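PDB 6YQ4: tannase from Fusobacterium nucleatum subsp. nucleatum ATCC 25586, which breaks down gallotannins, a detoxifying activity tied to pathogen resistance, probably by hydrolysing their galloyl ester bonds. Local coordinates for residues Y46-Y52 / P84-V90; R439-D444 / P471-H476. All coordinates share one frame; numbering follows the deposited sequence.

How the contacts relate
From the N terminus the chain first lays down strands 16-21, 26-36 and 48-54, the antiparallel part of the mixed sheet. Contact 1 then closes the excursion through strand 73-76 by bringing loop 84-90 back against strand 48-54, before helix 100-106 begins. The chain builds most of the remaining fold before contact 2 closes a second loop, made of helix 450-461 and strand 465-469, by joining the turns that follow the two last parallel strands. The two loops are in series and neither nest nor cross. The centres of the two contacts lie about 27 Å apart, contact 1 near the antiparallel end of the sheet and contact 2 near outermost strand 465-469.

Contact 1. Residues Y46-Y52 / P84-V90; sequences YQNMNIY and PGKADTV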
loop_
_atom_site.group_PDB
_atom_site.type_symbol
_atom_site.label_atom_id
_atom_site.label_comp_id
_atom_site.label_asym_id
_atom_site.label_seq_id
_atom_site.Cartn_x
_atom_site.Cartn_y
_atom_site.Cartn_z
ATOM N N TYR A 46 -3.657 -17.750 8.451
ATOM C CA TYR A 46 -3.609 -16.468 7.767
ATOM C C TYR A 46 -4.930 -16.079 7.131
ATOM O O TYR A 46 -5.348 -14.933 7.269
ATOM C CB TYR A 46 -2.477 -16.476 6.727
ATOM C CG TYR A 46 -1.176 -16.281 7.459
ATOM C CD1 TYR A 46 -0.834 -15.021 7.929
ATOM C CD2 TYR A 46 -0.342 -17.363 7.787
ATOM C CE1 TYR A 46 0.305 -14.814 8.656
ATOM C CE2 TYR A 46 0.829 -17.166 8.521
ATOM C CZ TYR A 46 1.136 -15.881 8.959
ATOM O OH TYR A 46 2.273 -15.590 9.678
ATOM N N GLN A 47 -5.627 -17.019 6.495
ATOM C CA GLN A 47 -6.924 -16.731 5.901
ATOM C C GLN A 47 -8.027 -16.777 6.948
ATOM O O GLN A 47 -8.997 -17.519 6.788
ATOM C CB GLN A 47 -7.243 -17.713 4.775
ATOM C CG GLN A 47 -6.210 -17.764 3.650
ATOM C CD GLN A 47 -6.547 -18.823 2.607
ATOM O OE1 GLN A 47 -6.497 -20.024 2.888
ATOM N NE2 GLN A 47 -6.917 -18.378 1.403
ATOM N N ASN A 48 -7.884 -16.011 8.024
ATOM C CA ASN A 48 -8.979 -15.775 8.953
ATOM C C ASN A 48 -9.067 -14.280 9.250
ATOM O O ASN A 48 -8.157 -13.511 8.928
ATOM C CB ASN A 48 -8.808 -16.573 10.239
ATOM C CG ASN A 48 -7.657 -16.073 11.074
ATOM O OD1 ASN A 48 -7.744 -15.016 11.709
ATOM N ND2 ASN A 48 -6.566 -16.836 11.092
ATOM N N MET A 49 -10.165 -13.874 9.894
ATOM C CA MET A 49 -10.465 -12.465 10.117
ATOM C C MET A 49 -11.086 -12.237 11.494
ATOM O O MET A 49 -11.921 -13.023 11.948
ATOM C CB MET A 49 -11.402 -11.955 9.030
ATOM C CG MET A 49 -12.001 -10.605 9.290
ATOM S SD MET A 49 -12.928 -10.042 7.833
ATOM C CE MET A 49 -13.977 -11.467 7.518
ATOM N N ASN A 50 -10.683 -11.142 12.140
ATOM C CA ASN A 50 -11.239 -10.701 13.414
ATOM C C ASN A 50 -12.232 -9.577 13.169
ATOM O O ASN A 50 -11.914 -8.608 12.468
ATOM C CB ASN A 50 -10.152 -10.182 14.354
ATOM C CG ASN A 50 -9.197 -11.252 14.786
ATOM O OD1 ASN A 50 -9.557 -12.420 14.860
ATOM N ND2 ASN A 50 -7.965 -10.859 15.086
ATOM N N ILE A 51 -13.408 -9.685 13.777
ATOM C CA ILE A 51 -14.451 -8.673 13.665
ATOM C C ILE A 51 -14.756 -8.133 15.056
ATOM O O ILE A 51 -15.036 -8.905 15.978
ATOM C CB ILE A 51 -15.717 -9.242 13.009
ATOM C CG1 ILE A 51 -15.429 -9.636 11.562
ATOM C CG2 ILE A 51 -16.853 -8.234 13.098
ATOM C CD1 ILE A 51 -16.660 -10.175 10.856
ATOM N N TYR A 52 -14.688 -6.814 15.204
ATOM C CA TYR A 52 -14.963 -6.134 16.462
ATOM C C TYR A 52 -16.146 -5.192 16.285
ATOM O O TYR A 52 -16.169 -4.380 15.349
ATOM C CB TYR A 52 -13.741 -5.362 16.930
ATOM C CG TYR A 52 -12.516 -6.226 17.031
ATOM C CD1 TYR A 52 -12.392 -7.169 18.047
ATOM C CD2 TYR A 52 -11.488 -6.121 16.101
ATOM C CE1 TYR A 52 -11.272 -7.961 18.149
ATOM C CE2 TYR A 52 -10.366 -6.907 16.198
ATOM C CZ TYR A 52 -10.262 -7.821 17.227
ATOM O OH TYR A 52 -9.146 -8.609 17.317
ATOM N N PRO A 84 3.259 -12.649 4.726
ATOM C CA PRO A 84 1.985 -12.991 5.381
ATOM C C PRO A 84 1.652 -12.032 6.518
ATOM O O PRO A 84 2.501 -11.698 7.348
ATOM C CB PRO A 84 2.238 -14.407 5.922
ATOM C CG PRO A 84 3.370 -14.931 5.120
ATOM C CD PRO A 84 4.232 -13.750 4.803
ATOM N N GLY A 85 0.393 -11.629 6.584
ATOM C CA GLY A 85 0.000 -10.726 7.647
ATOM C C GLY A 85 -1.181 -11.204 8.452
ATOM O O GLY A 85 -2.249 -11.479 7.897
ATOM N N LYS A 86 -1.018 -11.291 9.763
ATOM C CA LYS A 86 -2.093 -11.824 10.577
ATOM C C LYS A 86 -3.145 -10.754 10.803
ATOM O O LYS A 86 -2.885 -9.555 10.659
ATOM C CB LYS A 86 -1.565 -12.331 11.933
ATOM C CG LYS A 86 -0.721 -13.587 11.850
ATOM C CD LYS A 86 -1.432 -14.779 12.472
ATOM C CE LYS A 86 -0.650 -16.093 12.272
ATOM N NZ LYS A 86 0.226 -16.465 13.435
ATOM N N ALA A 87 -4.353 -11.209 11.139
ATOM C CA ALA A 87 -5.422 -10.292 11.491
ATOM C C ALA A 87 -4.982 -9.402 12.642
ATOM O O ALA A 87 -4.413 -9.872 13.631
ATOM C CB ALA A 87 -6.679 -11.071 11.881
ATOM N N ASP A 88 -5.236 -8.107 12.502
ATOM C CA ASP A 88 -4.896 -7.148 13.535
ATOM C C ASP A 88 -5.807 -7.330 14.725
ATOM O O ASP A 88 -6.921 -7.841 14.606
ATOM C CB ASP A 88 -5.026 -5.711 13.022
ATOM C CG ASP A 88 -3.950 -4.808 13.581
ATOM O OD1 ASP A 88 -3.380 -5.151 14.643
ATOM O OD2 ASP A 88 -3.651 -3.778 12.953
ATOM N N THR A 89 -5.318 -6.905 15.893
ATOM C CA THR A 89 -6.119 -6.921 17.104
ATOM C C THR A 89 -6.328 -5.502 17.614
ATOM O O THR A 89 -5.662 -4.548 17.193
ATOM C CB THR A 89 -5.485 -7.776 18.208
ATOM O OG1 THR A 89 -4.155 -7.316 18.484
ATOM C CG2 THR A 89 -5.434 -9.228 17.772
ATOM N N VAL A 90 -7.290 -5.382 18.522
ATOM C CA VAL A 90 -7.574 -4.120 19.188
ATOM C C VAL A 90 -6.522 -3.913 20.267
ATOM O O VAL A 90 -6.351 -4.762 21.149
ATOM C CB VAL A 90 -8.986 -4.128 19.789
ATOM C CG1 VAL A 90 -9.189 -2.924 20.715
ATOM C CG2 VAL A 90 -10.040 -4.197 18.685
HETATM O O HOH W 1 -4.771 -13.848 10.696
#
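The Tyr46 ring is clasped between two aliphatic groups. Pro84 CB lies over one face, 3.6 Å from the Tyr46 ring centroid, and Lys86 CE over the opposite face, 4.1 Å from the same point. Both are CH-pi contacts shifted toward the rim, and the backbone carbon of Gly85 sits at the ring edge, so the chain passes from one face to the other around the tyrosine. The lysine reaches its face because its chain bends at chi2 (-111°); CG also touches, lying 3.6 Å from Tyr46 CE1.

A second ring, Tyr52, receives a methyl group more squarely. Val90 CG2 stands 3.5 Å from the Tyr52 ring centroid, over its middle, while Asp88 O approaches the edge. The same carbonyl accepts the one direct hydrogen bond of the contact, from Asn50 ND2 to Asp88 O at 3.2 Å. It is nearly straight (171° at the hydrogen) and lies in the plane of the Asn50 amide, although the donor stands well above the carbonyl plane. The other end of that amide, OD1, takes the backbone N-H of Asn34. Alongside this bond, Ala87 CB packs 3.5 Å from Asn50 ND2, and a water accepts from Ala87 N at 2.7 Å and gives a weak bond to Asn48 OD1, whose amide is held more firmly by Lys44 O.

The two segments run side by side, 17° apart, yet side chains and water, not backbone bonds, join them. Strand 48-54 spends its backbone bonds on neighbours 26-36 and 110-114. On its other face Ile51 touches Met153, a magnesium ligand. What results is a connecting loop laid over a sheet face: 84-90 belongs to the beta-alpha-beta crossover from strand 73-76 through helix 100-106 to strand 110-114, as in the alpha/beta hydrolase fold.

Contact 2. Residues R439-D444 / P471-H476; sequences RHGAID and PWGQGH
Asp444 and His476 meet where two turns interlock at the ends of neighbouring parallel strands, 435-439 and 465-469, the places from which alpha/beta hydrolases present the acid and base of a Ser-His-Asp triad. The geometry is consistent with such a triad: His476 ND1 donates to Asp444 OD2 at 3.0 Å, while NE2 on the other side of the ring bonds to Ser166 OG, in a GxSxG sequence that resembles a nucleophile elbow. OD2 is met on its syn side, close to the imidazole plane, and the carboxylate stands almost upright to that ring, 86° apart. Asp444 CG lies anti to its own N (chi1 -172°), which carries the carboxylate across to the histidine; OD1 takes the N-H of Asp446.

The backbones fix the relative position of the two turns. Gly441 to Asp444 form a type I turn and Pro471 to Gln474 a type II turn, with Gly473 at positive phi. Ala442 N donates to Pro471 O at 3.1 Å in a straight bond, and Ile443 N to Gln474 O at 3.2 Å. The latter carbonyl also receives a CA-H...O contact from Gly441 CA, at 3.0 Å, a close approach at a residue without a side chain.

Aliphatic groups add packing beside these bonds. The Arg439 chain crosses the Pro471 ring at about a right angle, CD against CG, and Ala442 CB rests near the Trp472 indole, whose NE1 bonds to Asp320 O. A single water ties both turns to the acid: it accepts from Gly441 N and donates to Gly475 O and, at 2.6 Å, to Asp444 OD2.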
loop_
_atom_site.group_PDB
_atom_site.type_symbol
_atom_site.label_atom_id
_atom_site.label_comp_id
_atom_site.label_asym_id
_atom_site.label_seq_id
_atom_site.Cartn_x
_atom_site.Cartn_y
_atom_site.Cartn_z
ATOM N N ARG A 439 -0.992 8.837 1.092
ATOM C CA ARG A 439 0.044 9.562 1.812
ATOM C C ARG A 439 1.376 8.973 1.419
ATOM O O ARG A 439 1.537 7.748 1.430
ATOM C CB ARG A 439 -0.120 9.467 3.341
ATOM C CG ARG A 439 -1.244 10.327 3.963
ATOM C CD ARG A 439 -1.079 11.821 3.632
ATOM N NE ARG A 439 -2.178 12.662 4.130
ATOM C CZ ARG A 439 -3.284 12.954 3.438
ATOM N NH1 ARG A 439 -3.465 12.471 2.208
ATOM N NH2 ARG A 439 -4.210 13.746 3.965
ATOM N N HIS A 440 2.338 9.825 1.093
ATOM C CA HIS A 440 3.715 9.362 0.928
ATOM C C HIS A 440 4.632 10.433 1.481
ATOM O O HIS A 440 4.608 11.567 0.999
ATOM C CB HIS A 440 4.046 9.070 -0.537
ATOM C CG HIS A 440 5.429 8.542 -0.737
ATOM N ND1 HIS A 440 5.707 7.194 -0.825
ATOM C CD2 HIS A 440 6.621 9.179 -0.831
ATOM C CE1 HIS A 440 7.007 7.025 -0.984
ATOM N NE2 HIS A 440 7.585 8.215 -0.992
ATOM N N GLY A 441 5.440 10.080 2.475
ATOM C CA GLY A 441 6.201 11.087 3.197
ATOM C C GLY A 441 7.292 11.730 2.353
ATOM O O GLY A 441 7.930 11.092 1.514
ATOM N N ALA A 442 7.526 13.017 2.615
ATOM C CA ALA A 442 8.485 13.805 1.849
ATOM C C ALA A 442 9.937 13.307 1.977
ATOM O O ALA A 442 10.757 13.638 1.116
ATOM C CB ALA A 442 8.363 15.272 2.275
ATOM N N ILE A 443 10.283 12.541 3.020
ATOM C CA ILE A 443 11.602 11.921 3.117
ATOM C C ILE A 443 11.513 10.398 3.004
ATOM O O ILE A 443 12.415 9.694 3.446
ATOM C CB ILE A 443 12.354 12.330 4.398
ATOM C CG1 ILE A 443 11.638 11.837 5.655
ATOM C CG2 ILE A 443 12.602 13.813 4.436
ATOM C CD1 ILE A 443 12.412 12.068 6.916
ATOM N N ASP A 444 10.434 9.888 2.412
ATOM C CA ASP A 444 10.246 8.457 2.182
ATOM C C ASP A 444 10.955 8.053 0.894
ATOM O O ASP A 444 10.549 8.447 -0.207
ATOM C CB ASP A 444 8.755 8.135 2.107
ATOM C CG ASP A 444 8.464 6.638 2.072
ATOM O OD1 ASP A 444 9.318 5.837 1.622
ATOM O OD2 ASP A 444 7.358 6.265 2.517
ATOM N N PRO A 471 3.423 14.385 3.550
ATOM C CA PRO A 471 3.681 15.064 4.829
ATOM C C PRO A 471 5.173 15.285 5.064
ATOM O O PRO A 471 5.986 14.372 4.917
ATOM C CB PRO A 471 3.084 14.102 5.862
ATOM C CG PRO A 471 2.163 13.210 5.080
ATOM C CD PRO A 471 2.760 13.084 3.728
ATOM N N TRP A 472 5.512 16.502 5.468
ATOM C CA TRP A 472 6.896 16.919 5.653
ATOM C C TRP A 472 7.595 16.139 6.763
ATOM O O TRP A 472 7.005 15.814 7.803
ATOM C CB TRP A 472 6.938 18.420 5.977
ATOM C CG TRP A 472 8.330 18.936 6.054
ATOM C CD1 TRP A 472 9.079 19.141 7.188
ATOM C CD2 TRP A 472 9.164 19.303 4.948
ATOM N NE1 TRP A 472 10.329 19.620 6.848
ATOM C CE2 TRP A 472 10.405 19.727 5.481
ATOM C CE3 TRP A 472 8.980 19.327 3.557
ATOM C CZ2 TRP A 472 11.454 20.155 4.670
ATOM C CZ3 TRP A 472 10.014 19.749 2.760
ATOM C CH2 TRP A 472 11.248 20.151 3.318
ATOM N N GLY A 473 8.878 15.867 6.546
ATOM C CA GLY A 473 9.692 15.189 7.533
ATOM C C GLY A 473 9.264 13.777 7.847
ATOM O O GLY A 473 9.637 13.246 8.900
ATOM N N GLN A 474 8.497 13.145 6.972
ATOM C CA GLN A 474 7.890 11.849 7.247
ATOM C C GLN A 474 8.526 10.796 6.348
ATOM O O GLN A 474 8.557 10.953 5.124
ATOM C CB GLN A 474 6.371 11.910 7.027
ATOM C CG GLN A 474 5.666 10.556 7.012
ATOM C CD GLN A 474 5.701 9.891 8.380
ATOM O OE1 GLN A 474 5.207 10.454 9.363
ATOM N NE2 GLN A 474 6.295 8.688 8.451
ATOM N N GLY A 475 9.053 9.742 6.955
ATOM C CA GLY A 475 9.601 8.622 6.230
ATOM C C GLY A 475 8.571 7.535 6.029
ATOM O O GLY A 475 7.355 7.767 6.121
ATOM N N HIS A 476 9.072 6.320 5.764
ATOM C CA HIS A 476 8.198 5.178 5.545
ATOM C C HIS A 476 7.410 4.876 6.813
ATOM O O HIS A 476 7.944 4.931 7.922
ATOM C CB HIS A 476 9.019 3.959 5.112
ATOM C CG HIS A 476 8.275 2.983 4.245
ATOM N ND1 HIS A 476 7.695 3.336 3.044
ATOM C CD2 HIS A 476 8.023 1.662 4.406
ATOM C CE1 HIS A 476 7.128 2.273 2.500
ATOM N NE2 HIS A 476 7.327 1.242 3.299
HETATM O O HOH W 2 5.441 7.386 3.795
#